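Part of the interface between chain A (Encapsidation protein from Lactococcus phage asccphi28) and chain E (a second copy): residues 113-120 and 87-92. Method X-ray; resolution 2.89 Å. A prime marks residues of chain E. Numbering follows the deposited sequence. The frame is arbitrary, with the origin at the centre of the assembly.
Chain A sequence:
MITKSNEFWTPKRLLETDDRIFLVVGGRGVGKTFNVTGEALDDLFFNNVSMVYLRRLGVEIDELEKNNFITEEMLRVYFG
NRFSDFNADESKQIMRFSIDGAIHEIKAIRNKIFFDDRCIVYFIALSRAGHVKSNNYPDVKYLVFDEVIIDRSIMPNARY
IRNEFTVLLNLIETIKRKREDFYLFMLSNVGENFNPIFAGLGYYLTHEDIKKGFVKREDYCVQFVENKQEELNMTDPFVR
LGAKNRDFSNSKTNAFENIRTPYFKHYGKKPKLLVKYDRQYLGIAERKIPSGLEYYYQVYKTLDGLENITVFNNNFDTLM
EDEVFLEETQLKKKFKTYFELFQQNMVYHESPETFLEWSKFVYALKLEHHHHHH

Chain A, residues 113-120: IFFDDRCI
Chain E, residues 87-92: NADESK

A tight turn between two strands can bind a neighbouring chain through its backbone polar groups, and the side chains that accompany it then adopt rotamers that serve or tolerate those bonds. These two stretches, part of the interface between two copies of the phage encapsidation protein, bury 326 Å² summed over both sides.

In chain A, Ile113 to Phe115 form a strand (phi/psi near -117/125), and the chain returns as a second strand through Cys119 and Ile120. The hairpin is held by Phe115 N to Arg118 O at 2.7 Å, Arg118 N to Phe115 O at 3.1 Å and Ile120 N to Ile113 O at 2.8 Å. Asp116 (56/47) and Asp117 (68/19) make the turn with positive phi. In chain E, Asn87′ to Asp89′ are extended; the backbone then bends at Glu90′ (-67/-32), Ser91′ (-60/-40) and Lys92′ (-100/10), with a weak bond from Lys92′ N to Asp89′ O at 3.4 Å. CA of Asp117 is 5.0 Å from CA of Ser91′, and CA of Arg118 5.2 Å from CA of Glu90′; numbering rises in one chain as it falls in the other, so the chains run locally in opposite senses. Side chains without contact are Ile113 (m, t), Phe115 (t, chi2 87°), Asp116 (m, chi2 23°), Ile120 (p, t), Asn87′ (t, chi2 -89°) and Lys92′ (m, t, p, t).

Glu90′ is the main polar link. Its backbone N donates to Asp117 O at 2.8 Å (136°), while its side chain, with CA-to-CB pointing toward chain A, accepts from Cys119 N through OE1, also at 2.8 Å (147°). Chi1 of -61° (m) and chi2 of -169° (t) carry the carboxylate out to that amide, and chi3 is 2°. Cys119, chi1 179° (t), has its CB 3.0 Å from Glu90′ OE1, a close approach that accompanies this hydrogen bond. Arg118 directs CA-to-CB away (t, t, p, 90°), its guanidinium hydrogen-bonded elsewhere in the structure.

Phe114 supplies the nonpolar part. With chi1 -60° (m) and chi2 86°, its ring receives Ser91′ CA over one face, 3.6 Å from the centroid and 21° off the normal, a CH-pi contact. Glu90′ O approaches obliquely, 3.3 Å from Phe114 CE2. The Ser91′ side chain is small, and its CB lies 3.9 Å from Phe114 CG.

The acidic pair is less comfortable. Asp89′ (chi1 173°, t; chi2 21°) has CA-to-CB sideways, but its end comes nearer to chain A, and OD1 accepts from Ser91′ OG (chi1 52°, p) at a very short 2.4 Å and weakly from Ser91′ N at 3.3 Å. Asp117 (chi1 -73°, m; chi2 -10°) brings OD1 to 3.0 Å from Ser91′ OG. Asp89′ OD1 lies 3.0 Å from Asp117 CG and 3.4 Å from both Asp117 OD1 and OD2, without a hydrogen bond. The two cross-chain hydrogen bonds, one backbone to backbone and one from amide to carboxylate, thus coexist with like-charged aspartates.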

# COMPACT_ATOMS: atom_id res chain seq x y z
N ILE A 113 9.10 -20.04 11.31
CA ILE A 113 8.56 -20.71 12.49
C ILE A 113 9.74 -21.35 13.20
O ILE A 113 10.55 -22.04 12.57
CB ILE A 113 7.51 -21.76 12.12
CG1 ILE A 113 6.23 -21.09 11.63
CG2 ILE A 113 7.22 -22.64 13.33
CD1 ILE A 113 5.21 -22.07 11.08
N PHE A 114 9.84 -21.14 14.51
CA PHE A 114 10.98 -21.62 15.29
C PHE A 114 10.49 -22.67 16.28
O PHE A 114 9.48 -22.47 16.96
CB PHE A 114 11.66 -20.47 16.03
CG PHE A 114 12.20 -19.40 15.12
CD1 PHE A 114 11.38 -18.36 14.70
CD2 PHE A 114 13.50 -19.44 14.65
CE1 PHE A 114 11.86 -17.38 13.86
CE2 PHE A 114 13.99 -18.46 13.81
CZ PHE A 114 13.16 -17.42 13.41
N PHE A 115 11.23 -23.77 16.36
CA PHE A 115 10.96 -24.85 17.31
C PHE A 115 12.17 -24.96 18.23
O PHE A 115 13.26 -25.34 17.79
CB PHE A 115 10.70 -26.16 16.58
CG PHE A 115 10.64 -27.36 17.48
CD1 PHE A 115 9.45 -27.72 18.08
CD2 PHE A 115 11.76 -28.13 17.71
CE1 PHE A 115 9.38 -28.83 18.91
CE2 PHE A 115 11.70 -29.24 18.53
CZ PHE A 115 10.51 -29.59 19.13
N ASP A 116 11.98 -24.62 19.51
CA ASP A 116 13.07 -24.68 20.49
C ASP A 116 14.26 -23.84 20.01
O ASP A 116 15.41 -24.28 20.03
CB ASP A 116 13.47 -26.13 20.73
CG ASP A 116 12.52 -26.85 21.66
OD1 ASP A 116 11.36 -26.39 21.77
OD2 ASP A 116 12.88 -27.92 22.19
N ASP A 117 13.95 -22.62 19.56
CA ASP A 117 14.95 -21.65 19.12
C ASP A 117 15.63 -22.05 17.82
O ASP A 117 16.70 -21.52 17.50
CB ASP A 117 16.00 -21.40 20.20
CG ASP A 117 15.47 -20.58 21.37
OD1 ASP A 117 14.35 -20.05 21.26
OD2 ASP A 117 16.17 -20.49 22.40
N ARG A 118 15.04 -22.96 17.05
CA ARG A 118 15.59 -23.38 15.77
C ARG A 118 14.51 -23.30 14.71
O ARG A 118 13.44 -23.90 14.86
CB ARG A 118 16.15 -24.81 15.85
CG ARG A 118 16.77 -25.29 14.54
CD ARG A 118 17.34 -26.69 14.69
NE ARG A 118 16.36 -27.61 15.26
CZ ARG A 118 15.51 -28.34 14.54
NH1 ARG A 118 15.51 -28.27 13.22
NH2 ARG A 118 14.66 -29.15 15.16
N CYS A 119 14.80 -22.56 13.64
CA CYS A 119 13.83 -22.42 12.56
C CYS A 119 13.55 -23.77 11.92
O CYS A 119 14.48 -24.47 11.50
CB CYS A 119 14.36 -21.44 11.51
SG CYS A 119 13.26 -21.21 10.10
N ILE A 120 12.28 -24.13 11.84
CA ILE A 120 11.87 -25.38 11.23
C ILE A 120 11.03 -25.18 9.97
O ILE A 120 10.90 -26.13 9.18
CB ILE A 120 11.10 -26.26 12.24
CG1 ILE A 120 9.98 -25.45 12.90
CG2 ILE A 120 12.05 -26.83 13.28
CD1 ILE A 120 8.88 -26.30 13.50
N ASN E 87 26.75 -23.29 19.48
CA ASN E 87 25.38 -23.22 19.98
C ASN E 87 24.76 -21.94 19.43
O ASN E 87 25.39 -20.88 19.50
CB ASN E 87 25.34 -23.22 21.51
CG ASN E 87 23.97 -22.89 22.06
OD1 ASN E 87 23.64 -21.72 22.28
ND2 ASN E 87 23.16 -23.91 22.29
N ALA E 88 23.55 -22.04 18.89
CA ALA E 88 22.92 -20.90 18.24
C ALA E 88 21.44 -20.82 18.57
O ALA E 88 20.77 -21.84 18.71
CB ALA E 88 23.09 -20.97 16.71
N ASP E 89 20.95 -19.58 18.69
CA ASP E 89 19.54 -19.29 18.92
C ASP E 89 19.01 -18.59 17.67
O ASP E 89 19.13 -17.37 17.53
CB ASP E 89 19.35 -18.42 20.16
CG ASP E 89 17.92 -17.94 20.33
OD1 ASP E 89 17.01 -18.56 19.76
OD2 ASP E 89 17.72 -16.93 21.03
N GLU E 90 18.41 -19.37 16.76
CA GLU E 90 17.96 -18.80 15.49
C GLU E 90 16.81 -17.82 15.69
O GLU E 90 16.69 -16.85 14.93
CB GLU E 90 17.55 -19.92 14.54
CG GLU E 90 18.68 -20.88 14.18
CD GLU E 90 18.33 -21.82 13.05
OE1 GLU E 90 17.22 -21.71 12.50
OE2 GLU E 90 19.17 -22.68 12.71
N SER E 91 15.97 -18.04 16.70
CA SER E 91 14.83 -17.16 16.91
C SER E 91 15.27 -15.73 17.16
O SER E 91 14.64 -14.78 16.67
CB SER E 91 13.98 -17.67 18.08
OG SER E 91 14.79 -17.90 19.23
N LYS E 92 16.35 -15.54 17.92
CA LYS E 92 16.89 -14.21 18.19
C LYS E 92 18.08 -13.88 17.30
O LYS E 92 18.75 -12.87 17.53
CB LYS E 92 17.27 -14.09 19.66
CG LYS E 92 16.06 -14.17 20.59
CD LYS E 92 16.41 -13.82 22.03
CE LYS E 92 16.62 -12.32 22.21
NZ LYS E 92 16.83 -11.95 23.64